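Local coordinates for putative alpha/beta hydrolase FOLD protein (Candidatus Nitrososphaera gargensis, PDB 5A62) that probably acts as a carboxylesterase of the alpha/beta hydrolase fold, using a serine nucleophile to cleave ester bonds, at residues D40-L45 with K256-I261; I96-G101 with D247-I252; N123-K128 with M225-E230; F214-S219 with R241-S246. One frame throughout, in Å; residues are numbered along the deposited sequence.

Contact 1: D40-L45 with K256-I261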
loop_
_atom_site.group_PDB
_atom_site.type_symbol
_atom_site.label_atom_id
_atom_site.label_comp_id
_atom_site.label_asym_id
_atom_site.label_seq_id
_atom_site.Cartn_x
_atom_site.Cartn_y
_atom_site.Cartn_z
ATOM N N ASP A 40 -15.223 9.851 22.935
ATOM C CA ASP A 40 -15.496 10.632 24.134
ATOM C C ASP A 40 -16.405 9.930 25.125
ATOM O O ASP A 40 -16.103 9.787 26.320
ATOM C CB ASP A 40 -16.040 12.040 23.742
ATOM C CG ASP A 40 -17.323 12.047 22.773
ATOM O OD1 ASP A 40 -17.848 11.003 22.275
ATOM O OD2 ASP A 40 -17.825 13.189 22.517
ATOM N N TYR A 41 -17.536 9.479 24.617
ATOM C CA TYR A 41 -18.492 8.797 25.419
ATOM C C TYR A 41 -17.934 7.528 26.018
ATOM O O TYR A 41 -18.118 7.227 27.200
ATOM C CB TYR A 41 -19.745 8.454 24.624
ATOM C CG TYR A 41 -20.778 7.642 25.373
ATOM C CD1 TYR A 41 -21.525 8.222 26.381
ATOM C CD2 TYR A 41 -20.930 6.290 25.133
ATOM C CE1 TYR A 41 -22.444 7.475 27.107
ATOM C CE2 TYR A 41 -21.850 5.546 25.840
ATOM C CZ TYR A 41 -22.630 6.164 26.800
ATOM O OH TYR A 41 -23.529 5.378 27.517
ATOM N N GLU A 42 -17.260 6.755 25.205
ATOM C CA GLU A 42 -16.756 5.488 25.641
ATOM C C GLU A 42 -15.689 5.653 26.727
ATOM O O GLU A 42 -15.637 4.825 27.635
ATOM C CB GLU A 42 -16.111 4.701 24.456
ATOM C CG GLU A 42 -17.104 4.200 23.460
ATOM C CD GLU A 42 -17.605 5.206 22.499
ATOM O OE1 GLU A 42 -17.218 6.392 22.460
ATOM O OE2 GLU A 42 -18.455 4.782 21.659
ATOM N N ILE A 43 -14.820 6.653 26.636
ATOM C CA ILE A 43 -13.805 6.862 27.662
ATOM C C ILE A 43 -14.517 7.118 29.000
ATOM O O ILE A 43 -14.176 6.451 29.990
ATOM C CB ILE A 43 -12.866 7.990 27.270
ATOM C CG1 ILE A 43 -11.985 7.555 26.094
ATOM C CG2 ILE A 43 -12.037 8.418 28.468
ATOM C CD1 ILE A 43 -11.237 8.658 25.384
ATOM N N GLN A 44 -15.509 7.985 28.982
ATOM C CA GLN A 44 -16.259 8.276 30.225
ATOM C C GLN A 44 -16.972 7.060 30.730
ATOM O O GLN A 44 -16.897 6.773 31.926
ATOM C CB GLN A 44 -17.238 9.444 30.013
ATOM C CG GLN A 44 -16.499 10.766 29.788
ATOM C CD GLN A 44 -15.306 11.006 30.737
ATOM O OE1 GLN A 44 -14.190 11.327 30.309
ATOM N NE2 GLN A 44 -15.535 10.820 32.041
ATOM N N LEU A 45 -17.622 6.292 29.881
ATOM C CA LEU A 45 -18.352 5.114 30.322
ATOM C C LEU A 45 -17.407 4.084 30.923
ATOM O O LEU A 45 -17.684 3.474 31.957
ATOM C CB LEU A 45 -19.148 4.527 29.147
ATOM C CG LEU A 45 -19.714 3.140 29.332
ATOM C CD1 LEU A 45 -20.878 3.202 30.290
ATOM C CD2 LEU A 45 -20.143 2.568 27.986
ATOM N N LYS A 256 -27.568 2.694 21.964
ATOM C CA LYS A 256 -27.459 2.130 23.298
ATOM C C LYS A 256 -27.164 0.631 23.346
ATOM O O LYS A 256 -26.383 0.141 24.156
ATOM C CB LYS A 256 -28.774 2.374 24.072
ATOM C CG LYS A 256 -28.738 1.783 25.476
ATOM C CD LYS A 256 -30.052 1.991 26.224
ATOM C CE LYS A 256 -29.840 1.963 27.734
ATOM N NZ LYS A 256 -29.568 0.593 28.248
ATOM N N GLU A 257 -27.736 -0.119 22.400
ATOM C CA GLU A 257 -27.536 -1.541 22.390
ATOM C C GLU A 257 -26.046 -1.906 22.245
ATOM O O GLU A 257 -25.590 -2.885 22.762
ATOM C CB GLU A 257 -28.315 -2.237 21.269
ATOM C CG GLU A 257 -28.328 -3.727 21.417
ATOM C CD GLU A 257 -29.041 -4.470 20.305
ATOM O OE1 GLU A 257 -29.347 -3.848 19.276
ATOM O OE2 GLU A 257 -29.195 -5.711 20.514
ATOM N N MET A 258 -25.274 -1.061 21.560
ATOM C CA MET A 258 -23.867 -1.393 21.405
ATOM C C MET A 258 -23.188 -1.460 22.764
ATOM O O MET A 258 -22.288 -2.273 22.987
ATOM C CB MET A 258 -23.143 -0.379 20.541
ATOM C CG MET A 258 -21.660 -0.645 20.323
ATOM S SD MET A 258 -20.991 0.249 18.915
ATOM C CE MET A 258 -21.093 1.864 19.498
ATOM N N TYR A 259 -23.620 -0.584 23.663
ATOM C CA TYR A 259 -22.955 -0.538 24.982
ATOM C C TYR A 259 -23.407 -1.637 25.911
ATOM O O TYR A 259 -22.631 -2.096 26.711
ATOM C CB TYR A 259 -23.012 0.869 25.625
ATOM C CG TYR A 259 -22.481 1.878 24.634
ATOM C CD1 TYR A 259 -21.148 1.928 24.371
ATOM C CD2 TYR A 259 -23.340 2.658 23.868
ATOM C CE1 TYR A 259 -20.650 2.783 23.408
ATOM C CE2 TYR A 259 -22.857 3.522 22.917
ATOM C CZ TYR A 259 -21.511 3.561 22.668
ATOM O OH TYR A 259 -20.978 4.402 21.697
ATOM N N ASP A 260 -24.667 -2.005 25.794
ATOM C CA ASP A 260 -25.182 -3.151 26.511
ATOM C C ASP A 260 -24.353 -4.350 26.108
ATOM O O ASP A 260 -23.869 -5.071 26.949
ATOM C CB ASP A 260 -26.652 -3.351 26.154
ATOM C CG ASP A 260 -27.559 -2.215 26.679
ATOM O OD1 ASP A 260 -27.170 -1.441 27.576
ATOM O OD2 ASP A 260 -28.647 -2.117 26.105
ATOM N N ILE A 261 -24.117 -4.524 24.805
ATOM C CA ILE A 261 -23.328 -5.646 24.334
ATOM C C ILE A 261 -21.863 -5.562 24.793
ATOM O O ILE A 261 -21.306 -6.502 25.340
ATOM C CB ILE A 261 -23.408 -5.751 22.813
ATOM C CG1 ILE A 261 -24.836 -6.148 22.401
ATOM C CG2 ILE A 261 -22.426 -6.781 22.299
ATOM C CD1 ILE A 261 -25.087 -5.946 20.940
#
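Glu42 OE2 takes one hydrogen bond across the contact, from Tyr259 OH at 2.6 Å, while the other oxygen of the same carboxylate, OE1, is held by a salt bridge to Lys254. The Tyr259 bond is the one hydrogen bond between 40-45 and 256-261, and Lys254 lies two residues ahead of 256-261. The setting is a helix-helix contact of the alpha/beta hydrolase fold, between helix 40-48 and the C-terminal helix 256-272. The axes of the two segments stay 12.6 Å apart at their closest and run at 37° to each other. Long side chains therefore bridge the gap, and Tyr259 does most of the work.

The Glu42 side chain crosses Tyr259 at about a right angle, and the bend at chi2 carries its carboxylate to the phenol oxygen. That oxygen meets OE2 from above the carboxylate plane, 45° out of it. Lys254 would offset the negative charge of this buried acid.

Tyr41 has CG anti to its backbone N and reaches tip to tip toward Tyr259. It presents its edge to the Tyr259 face in a T-shaped stack, with centroids 4.8 Å apart and planes at 69°. Tyr41 CE2 stands 3.6 Å above the Tyr259 ring plane, over the ring centre. One turn on, Leu45 crosses Tyr259 obliquely, and its CD2 methyl lies 3.8 Å from Tyr259 CD1.

Contact 2: I96-G101 with D247-I252. With ACT (acetate ion), chain B.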
loop_
_atom_site.group_PDB
_atom_site.type_symbol
_atom_site.label_atom_id
_atom_site.label_comp_id
_atom_site.label_asym_id
_atom_site.label_seq_id
_atom_site.Cartn_x
_atom_site.Cartn_y
_atom_site.Cartn_z
ATOM N N ILE A 96 -10.244 -2.784 22.003
ATOM C CA ILE A 96 -11.517 -2.439 21.378
ATOM C C ILE A 96 -11.155 -1.635 20.116
ATOM O O ILE A 96 -10.663 -0.536 20.233
ATOM C CB ILE A 96 -12.459 -1.665 22.260
ATOM C CG1 ILE A 96 -12.747 -2.511 23.527
ATOM C CG2 ILE A 96 -13.713 -1.331 21.492
ATOM C CD1 ILE A 96 -13.336 -1.680 24.619
ATOM N N GLY A 97 -11.425 -2.234 18.945
ATOM C CA GLY A 97 -11.044 -1.561 17.721
ATOM C C GLY A 97 -12.141 -1.437 16.730
ATOM O O GLY A 97 -12.876 -2.391 16.521
ATOM N N HIS A 98 -12.311 -0.262 16.126
ATOM C CA HIS A 98 -13.355 0.017 15.156
ATOM C C HIS A 98 -12.711 0.061 13.795
ATOM O O HIS A 98 -11.777 0.794 13.551
ATOM C CB HIS A 98 -14.036 1.375 15.455
ATOM C CG HIS A 98 -15.048 1.800 14.449
ATOM N ND1 HIS A 98 -15.284 3.130 14.184
ATOM C CD2 HIS A 98 -15.941 1.121 13.737
ATOM C CE1 HIS A 98 -16.247 3.225 13.272
ATOM N NE2 HIS A 98 -16.677 2.015 12.990
ATOM N N SER A 99 -13.276 -0.729 12.880
ATOM C CA SER A 99 -12.861 -0.776 11.467
ATOM C C SER A 99 -11.387 -1.151 11.377
ATOM O O SER A 99 -10.983 -2.185 11.809
ATOM C CB SER A 99 -13.234 0.502 10.727
ATOM O OG SER A 99 -13.382 0.182 9.341
ATOM N N ILE A 100 -10.519 -0.311 10.843
ATOM C CA ILE A 100 -9.090 -0.631 10.855
ATOM C C ILE A 100 -8.562 -0.955 12.223
ATOM O O ILE A 100 -7.647 -1.768 12.374
ATOM C CB ILE A 100 -8.204 0.472 10.159
ATOM C CG1 ILE A 100 -6.852 -0.092 9.720
ATOM C CG2 ILE A 100 -8.001 1.684 11.040
ATOM C CD1 ILE A 100 -5.969 0.865 8.958
ATOM N N GLY A 101 -9.137 -0.315 13.213
ATOM C CA GLY A 101 -8.761 -0.620 14.639
ATOM C C GLY A 101 -9.000 -2.050 14.979
ATOM O O GLY A 101 -8.262 -2.662 15.747
ATOM N N ASP A 247 -24.825 0.666 10.716
ATOM C CA ASP A 247 -23.896 0.560 9.593
ATOM C C ASP A 247 -22.466 0.848 10.071
ATOM O O ASP A 247 -22.126 0.778 11.262
ATOM C CB ASP A 247 -24.400 1.586 8.569
ATOM C CG ASP A 247 -24.010 1.281 7.135
ATOM O OD1 ASP A 247 -22.991 0.617 6.880
ATOM O OD2 ASP A 247 -24.729 1.790 6.197
ATOM N N HIS A 248 -21.561 1.110 9.136
ATOM C CA HIS A 248 -20.156 1.213 9.416
ATOM C C HIS A 248 -19.825 2.208 10.502
ATOM O O HIS A 248 -19.003 1.935 11.402
ATOM C CB HIS A 248 -19.428 1.676 8.142
ATOM C CG HIS A 248 -17.941 1.792 8.279
ATOM N ND1 HIS A 248 -17.305 3.007 8.444
ATOM C CD2 HIS A 248 -16.964 0.858 8.268
ATOM C CE1 HIS A 248 -15.997 2.824 8.491
ATOM N NE2 HIS A 248 -15.770 1.529 8.399
ATOM N N TRP A 249 -20.443 3.382 10.440
ATOM C CA TRP A 249 -20.134 4.447 11.366
ATOM C C TRP A 249 -20.951 4.435 12.657
ATOM O O TRP A 249 -21.332 5.441 13.225
ATOM C CB TRP A 249 -20.215 5.806 10.652
ATOM C CG TRP A 249 -19.125 6.016 9.714
ATOM C CD1 TRP A 249 -19.175 5.869 8.342
ATOM C CD2 TRP A 249 -17.766 6.346 10.034
ATOM N NE1 TRP A 249 -17.941 6.112 7.807
ATOM C CE2 TRP A 249 -17.065 6.431 8.810
ATOM C CE3 TRP A 249 -17.082 6.651 11.231
ATOM C CZ2 TRP A 249 -15.709 6.751 8.755
ATOM C CZ3 TRP A 249 -15.743 6.948 11.162
ATOM C CH2 TRP A 249 -15.071 7.001 9.922
ATOM N N VAL A 250 -21.164 3.239 13.173
ATOM C CA VAL A 250 -21.942 3.032 14.383
ATOM C C VAL A 250 -21.337 3.797 15.555
ATOM O O VAL A 250 -22.038 4.176 16.483
ATOM C CB VAL A 250 -22.081 1.502 14.714
ATOM C CG1 VAL A 250 -20.751 0.899 15.112
ATOM C CG2 VAL A 250 -23.141 1.259 15.780
ATOM N N VAL A 251 -20.019 4.000 15.585
ATOM C CA VAL A 251 -19.342 4.712 16.653
ATOM C C VAL A 251 -19.718 6.211 16.664
ATOM O O VAL A 251 -19.555 6.886 17.656
ATOM C CB VAL A 251 -17.810 4.501 16.574
ATOM C CG1 VAL A 251 -17.253 4.946 15.242
ATOM C CG2 VAL A 251 -17.059 5.196 17.679
ATOM N N ILE A 252 -20.202 6.728 15.561
ATOM C CA ILE A 252 -20.710 8.098 15.534
ATOM C C ILE A 252 -22.130 8.110 16.112
ATOM O O ILE A 252 -22.437 9.025 16.885
ATOM C CB ILE A 252 -20.754 8.618 14.088
ATOM C CG1 ILE A 252 -19.343 8.735 13.544
ATOM C CG2 ILE A 252 -21.536 9.929 13.948
ATOM C CD1 ILE A 252 -18.461 9.706 14.223
HETATM C C ACT B . -11.519 1.634 7.994
HETATM O O ACT B . -12.214 2.408 7.289
HETATM O OXT ACT B . -11.145 2.005 9.072
HETATM C CH3 ACT B . -11.085 0.228 7.492
#
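Residues 96-101 carry Gly97, Ser99 and Gly101 of a GxSxG sequence at a sharp strand-to-helix turn, consistent with a nucleophile elbow. Ser99 has a strained backbone (phi 58°). Ser99 OG and His248 NE2 share a hydrogen bond of 2.9 Å, and either could donate. The oxygen lies at the imidazole edge, as expected for the serine and histidine of a catalytic triad. Asp221 touches the His248 side chain and may be the acid.

The backbone of His248 is also well held. Its N donates to Asp247 OD1 at 2.7 Å. Its O accepts from His98 NE2 at 2.8 Å. That bond is fairly straight, 159° at the hydrogen, and lies close to the His98 ring plane. Asn123 ND2 is a second donor to this O. His98 ND1 is buried by the contact and has no partner in the model.

An acetate, probably from the crystallisation liquor, takes a hydrogen bond from Ile100 N to its OXT at 3.0 Å. Ile32 N also binds the acetate. Two such amides beside Ser99 are consistent with an oxyanion hole.

The His98 edge points toward the face of Trp249, planes at 82°, in an offset edge-to-face pair. His248 ND1 lies 3.2 Å above the Trp249 ring plane, toward its rim.

Strand 93-98 runs between strands 25-29 and 116-122. Phe224 of helix 222-234 touches Ser99 and His248, while helix 170-180 packs on Ile252 and stacks Phe176 edge-to-face with Trp249.

Contact 3: N123-K128 with M225-E230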
loop_
_atom_site.group_PDB
_atom_site.type_symbol
_atom_site.label_atom_id
_atom_site.label_comp_id
_atom_site.label_asym_id
_atom_site.label_seq_id
_atom_site.Cartn_x
_atom_site.Cartn_y
_atom_site.Cartn_z
ATOM N N ASN A 123 -17.267 -3.451 13.613
ATOM C CA ASN A 123 -17.155 -3.376 12.168
ATOM C C ASN A 123 -15.717 -3.488 11.728
ATOM O O ASN A 123 -15.244 -2.672 10.940
ATOM C CB ASN A 123 -17.782 -2.045 11.661
ATOM C CG ASN A 123 -19.285 -1.993 11.860
ATOM O OD1 ASN A 123 -19.966 -3.035 11.837
ATOM N ND2 ASN A 123 -19.785 -0.777 12.053
ATOM N N GLY A 124 -15.098 -4.534 12.170
ATOM C CA GLY A 124 -13.770 -4.916 11.796
ATOM C C GLY A 124 -13.628 -6.400 11.710
ATOM O O GLY A 124 -14.522 -7.141 12.128
ATOM N N SER A 125 -12.565 -6.869 11.102
ATOM C CA SER A 125 -12.303 -8.298 11.089
ATOM C C SER A 125 -10.831 -8.557 10.876
ATOM O O SER A 125 -10.093 -7.645 10.483
ATOM C CB SER A 125 -13.085 -8.931 9.940
ATOM O OG SER A 125 -12.386 -8.917 8.700
ATOM N N PRO A 126 -10.381 -9.791 11.023
ATOM C CA PRO A 126 -9.015 -10.172 10.710
ATOM C C PRO A 126 -8.779 -10.479 9.227
ATOM O O PRO A 126 -7.670 -10.784 8.855
ATOM C CB PRO A 126 -8.813 -11.454 11.523
ATOM C CG PRO A 126 -10.184 -11.961 11.737
ATOM C CD PRO A 126 -11.154 -10.868 11.663
ATOM N N LYS A 127 -9.788 -10.419 8.379
ATOM C CA LYS A 127 -9.643 -10.828 7.011
ATOM C C LYS A 127 -9.078 -9.740 6.106
ATOM O O LYS A 127 -9.270 -8.531 6.311
ATOM C CB LYS A 127 -11.011 -11.255 6.480
ATOM C CG LYS A 127 -11.412 -12.529 7.199
ATOM C CD LYS A 127 -12.285 -13.476 6.416
ATOM C CE LYS A 127 -11.633 -13.890 5.118
ATOM N NZ LYS A 127 -12.439 -14.931 4.442
ATOM N N LYS A 128 -8.393 -10.204 5.085
ATOM C CA LYS A 128 -8.083 -9.358 3.957
ATOM C C LYS A 128 -9.346 -8.997 3.226
ATOM O O LYS A 128 -10.335 -9.757 3.169
ATOM C CB LYS A 128 -7.209 -10.108 2.954
ATOM C CG LYS A 128 -5.784 -10.145 3.212
ATOM C CD LYS A 128 -5.008 -10.561 1.901
ATOM C CE LYS A 128 -4.639 -9.529 0.827
ATOM N NZ LYS A 128 -4.014 -8.231 1.302
ATOM N N MET A 225 -20.157 -7.284 7.480
ATOM C CA MET A 225 -21.027 -8.455 7.710
ATOM C C MET A 225 -20.503 -9.664 7.027
ATOM O O MET A 225 -20.440 -10.737 7.570
ATOM C CB MET A 225 -22.470 -8.200 7.275
ATOM C CG MET A 225 -23.235 -7.318 8.236
ATOM S SD MET A 225 -23.727 -8.126 9.761
ATOM C CE MET A 225 -25.098 -9.118 9.133
ATOM N N ARG A 226 -20.106 -9.486 5.775
ATOM C CA ARG A 226 -19.633 -10.609 4.992
ATOM C C ARG A 226 -18.308 -11.144 5.599
ATOM O O ARG A 226 -18.108 -12.359 5.806
ATOM C CB ARG A 226 -19.438 -10.224 3.549
ATOM C CG ARG A 226 -19.144 -11.454 2.689
ATOM C CD ARG A 226 -18.634 -11.084 1.292
ATOM N NE ARG A 226 -17.218 -10.742 1.360
ATOM C CZ ARG A 226 -16.651 -9.561 1.060
ATOM N NH1 ARG A 226 -17.319 -8.512 0.718
ATOM N NH2 ARG A 226 -15.328 -9.519 1.113
ATOM N N LEU A 227 -17.356 -10.253 5.882
ATOM C CA LEU A 227 -16.100 -10.683 6.434
ATOM C C LEU A 227 -16.218 -11.300 7.808
ATOM O O LEU A 227 -15.503 -12.259 8.064
ATOM C CB LEU A 227 -15.126 -9.510 6.412
ATOM C CG LEU A 227 -14.697 -8.959 5.067
ATOM C CD1 LEU A 227 -13.840 -7.717 5.249
ATOM C CD2 LEU A 227 -13.977 -9.950 4.221
ATOM N N ILE A 228 -17.056 -10.768 8.671
ATOM C CA ILE A 228 -17.172 -11.326 9.991
ATOM C C ILE A 228 -17.890 -12.610 9.975
ATOM O O ILE A 228 -17.555 -13.514 10.742
ATOM C CB ILE A 228 -17.709 -10.288 10.990
ATOM C CG1 ILE A 228 -17.110 -10.600 12.386
ATOM C CG2 ILE A 228 -19.198 -10.124 10.912
ATOM C CD1 ILE A 228 -15.651 -10.387 12.506
ATOM N N LYS A 229 -18.848 -12.798 9.091
ATOM C CA LYS A 229 -19.493 -14.093 8.933
ATOM C C LYS A 229 -18.526 -15.143 8.456
ATOM O O LYS A 229 -18.468 -16.295 8.943
ATOM C CB LYS A 229 -20.712 -13.961 8.035
ATOM C CG LYS A 229 -21.859 -13.373 8.840
ATOM C CD LYS A 229 -23.180 -13.317 8.083
ATOM C CE LYS A 229 -23.411 -11.942 7.470
ATOM N NZ LYS A 229 -24.583 -11.882 6.541
ATOM N N GLU A 230 -17.624 -14.758 7.535
ATOM C CA GLU A 230 -16.589 -15.652 7.096
ATOM C C GLU A 230 -15.645 -15.962 8.256
ATOM O O GLU A 230 -15.199 -17.100 8.452
ATOM C CB GLU A 230 -15.817 -15.060 5.889
ATOM C CG GLU A 230 -16.646 -14.904 4.624
ATOM C CD GLU A 230 -16.009 -14.070 3.490
ATOM O OE1 GLU A 230 -14.829 -13.666 3.610
ATOM O OE2 GLU A 230 -16.716 -13.826 2.459
#
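Residues 123-128 lie in the loop that follows strand 116-122 of the alpha/beta hydrolase sheet, and helix 222-234 lies against it. The loop folds back on itself through an ST turn. Ser125 OG accepts from Lys127 N at 3.0 Å, which holds OG in place; the Lys127 side chain points toward the helix.

The charged part is a small network. Lys127 NZ donates to Glu230 OE1 at 2.8 Å in a salt bridge, the one direct polar bond between the segments. The lysine chain bends at chi3 (57°) and crosses the extended Glu230 chain at about a right angle. The amine approaches from above the carboxylate plane, 32° out of it. The other oxygen, Glu230 OE2, has a weak salt bridge to Arg226 NE at 3.3 Å, one turn back in the helix. Both carboxylate oxygens thus face a positive group. Arg226 reaches on to Asp133, and Lys128 NZ bonds to Ile198 O.

The van der Waals part centres on Leu227 and Ile228. Leu227 turns its CB to Ser125 OG at 3.6 Å, and its CD2 methyl sits against Lys127 CB at 4.0 Å. The same methyl also meets the carbonyl of Lys128. Ile228 reaches the loop with the end of its chain, where chi2 near 68° bends CD1 toward the backbone. Ile228 CD1 lies 3.9 Å from Ser125 CB and 3.5 Å from Gly124 O.

Contact 4: F214-S219 with R241-S246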
loop_
_atom_site.group_PDB
_atom_site.type_symbol
_atom_site.label_atom_id
_atom_site.label_comp_id
_atom_site.label_asym_id
_atom_site.label_seq_id
_atom_site.Cartn_x
_atom_site.Cartn_y
_atom_site.Cartn_z
ATOM N N PHE A 214 -14.285 -11.213 20.170
ATOM C CA PHE A 214 -15.611 -10.702 20.126
ATOM C C PHE A 214 -15.751 -9.760 18.932
ATOM O O PHE A 214 -14.813 -9.090 18.544
ATOM C CB PHE A 214 -15.958 -9.904 21.371
ATOM C CG PHE A 214 -15.825 -10.649 22.671
ATOM C CD1 PHE A 214 -14.652 -10.640 23.406
ATOM C CD2 PHE A 214 -16.934 -11.268 23.211
ATOM C CE1 PHE A 214 -14.589 -11.295 24.630
ATOM C CE2 PHE A 214 -16.857 -11.924 24.424
ATOM C CZ PHE A 214 -15.707 -11.942 25.130
ATOM N N ALA A 215 -16.923 -9.685 18.354
ATOM C CA ALA A 215 -17.207 -8.769 17.258
ATOM C C ALA A 215 -18.622 -8.217 17.399
ATOM O O ALA A 215 -19.574 -8.918 17.766
ATOM C CB ALA A 215 -17.046 -9.402 15.920
ATOM N N ILE A 216 -18.752 -6.942 17.153
ATOM C CA ILE A 216 -20.031 -6.205 17.018
ATOM C C ILE A 216 -20.084 -5.632 15.625
ATOM O O ILE A 216 -19.174 -4.881 15.268
ATOM C CB ILE A 216 -20.133 -5.105 18.064
ATOM C CG1 ILE A 216 -19.864 -5.661 19.476
ATOM C CG2 ILE A 216 -21.498 -4.430 17.963
ATOM C CD1 ILE A 216 -19.823 -4.655 20.611
ATOM N N VAL A 217 -21.097 -5.983 14.821
ATOM C CA VAL A 217 -21.168 -5.552 13.449
ATOM C C VAL A 217 -22.539 -4.973 13.172
ATOM O O VAL A 217 -23.533 -5.542 13.634
ATOM C CB VAL A 217 -20.816 -6.696 12.487
ATOM C CG1 VAL A 217 -21.754 -7.852 12.539
ATOM C CG2 VAL A 217 -20.744 -6.216 11.048
ATOM N N GLY A 218 -22.588 -3.891 12.427
ATOM C CA GLY A 218 -23.853 -3.300 11.994
ATOM C C GLY A 218 -24.419 -4.106 10.844
ATOM O O GLY A 218 -23.713 -4.401 9.894
ATOM N N SER A 219 -25.709 -4.439 10.908
ATOM C CA SER A 219 -26.328 -5.301 9.900
ATOM C C SER A 219 -26.288 -4.652 8.532
ATOM O O SER A 219 -26.296 -5.384 7.550
ATOM C CB SER A 219 -27.761 -5.656 10.302
ATOM O OG SER A 219 -28.623 -4.539 10.165
ATOM N N ARG A 241 -22.042 -10.450 17.560
ATOM C CA ARG A 241 -23.360 -9.870 17.803
ATOM C C ARG A 241 -23.586 -8.875 16.736
ATOM O O ARG A 241 -22.712 -8.068 16.358
ATOM C CB ARG A 241 -23.383 -9.192 19.168
ATOM C CG ARG A 241 -22.998 -10.046 20.357
ATOM C CD ARG A 241 -24.096 -11.060 20.678
ATOM N NE ARG A 241 -23.670 -11.882 21.799
ATOM C CZ ARG A 241 -22.925 -12.974 21.732
ATOM N NH1 ARG A 241 -22.529 -13.468 20.561
ATOM N NH2 ARG A 241 -22.564 -13.604 22.856
ATOM N N VAL A 242 -24.765 -8.889 16.152
ATOM C CA VAL A 242 -25.146 -7.972 15.103
ATOM C C VAL A 242 -26.096 -6.894 15.604
ATOM O O VAL A 242 -27.106 -7.207 16.251
ATOM C CB VAL A 242 -25.799 -8.726 13.895
ATOM C CG1 VAL A 242 -26.265 -7.751 12.825
ATOM C CG2 VAL A 242 -24.814 -9.773 13.360
ATOM N N LEU A 243 -25.851 -5.660 15.260
ATOM C CA LEU A 243 -26.715 -4.516 15.554
ATOM C C LEU A 243 -27.588 -4.302 14.368
ATOM O O LEU A 243 -27.177 -3.774 13.346
ATOM C CB LEU A 243 -25.888 -3.238 15.895
ATOM C CG LEU A 243 -25.069 -3.367 17.155
ATOM C CD1 LEU A 243 -24.077 -2.229 17.177
ATOM C CD2 LEU A 243 -25.986 -3.286 18.390
ATOM N N GLN A 244 -28.896 -4.622 14.545
ATOM C CA GLN A 244 -29.841 -4.465 13.452
ATOM C C GLN A 244 -30.095 -3.035 13.158
ATOM O O GLN A 244 -30.451 -2.258 14.035
ATOM C CB GLN A 244 -31.193 -5.146 13.784
ATOM C CG GLN A 244 -31.113 -6.632 13.952
ATOM C CD GLN A 244 -30.500 -7.375 12.759
ATOM O OE1 GLN A 244 -30.700 -6.990 11.646
ATOM N NE2 GLN A 244 -29.764 -8.381 13.033
ATOM N N GLY A 245 -29.878 -2.659 11.929
ATOM C CA GLY A 245 -30.063 -1.321 11.478
ATOM C C GLY A 245 -28.962 -0.326 11.645
ATOM O O GLY A 245 -29.090 0.836 11.288
ATOM N N SER A 246 -27.805 -0.784 12.130
ATOM C CA SER A 246 -26.627 0.040 12.195
ATOM C C SER A 246 -25.694 -0.276 11.022
ATOM O O SER A 246 -25.786 -1.341 10.414
ATOM C CB SER A 246 -25.853 -0.238 13.498
ATOM O OG SER A 246 -26.609 0.173 14.639
#
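Strands 212-218 and 239-243 pair in parallel and are the two strands of a beta-alpha-beta unit with helix 222-234 between them. The first bond between the two segments is at Ala215, whose O accepts from Arg241 N at 2.9 Å. Ile216 sits on the face covered by helix 256-272. Its CG2 presses on Leu243 CD1 at 3.5 Å, a tight carbon contact.

Val217 bonds through both its N and its O. The N donates to Arg241 O at 3.1 Å, and the O accepts from Leu243 N at 2.8 Å. Its side chain points to the opposite face, toward helix 222-234, and lies beside Val242 with CG1 3.7 Å from Val242 CG2. Gly218 has no side chain, and the backbone of Ser246 packs close against it.

Ser219 ends the pairing. Its N donates to Leu243 O at 2.9 Å from above the carbonyl plane. That O also takes Ser246 N, which closes a type II turn from Leu243 to Ser246. Gly245 holds the positive phi (85°) of that turn. The Ser219 hydroxyl then grips the turn, with OG accepting from Gly245 N at 2.9 Å in a nearly straight bond (168°).

Overall arrangement
Of the four, contact 1 closes the longest loop, and the other three are nested inside it. Contacts 3 and 4 also lie within the loop closed by contact 2, and their segments alternate. Contact 2 is the most central, with contacts 3 and 4 centred about 12 Å and 10 Å from it. Contacts 1 and 3 are farthest apart, about 22 Å between centres. Asn123 joins three of the contacts: it bonds to His248 of contact 2 and Gly218 of contact 4. Contacts 2 and 4 reach one mixed sheet, which helices 222-234 and 256-272 flank. The layout places the likely nucleophile just after strand 93-98 and the likely catalytic histidine in the loop beyond strand 239-243.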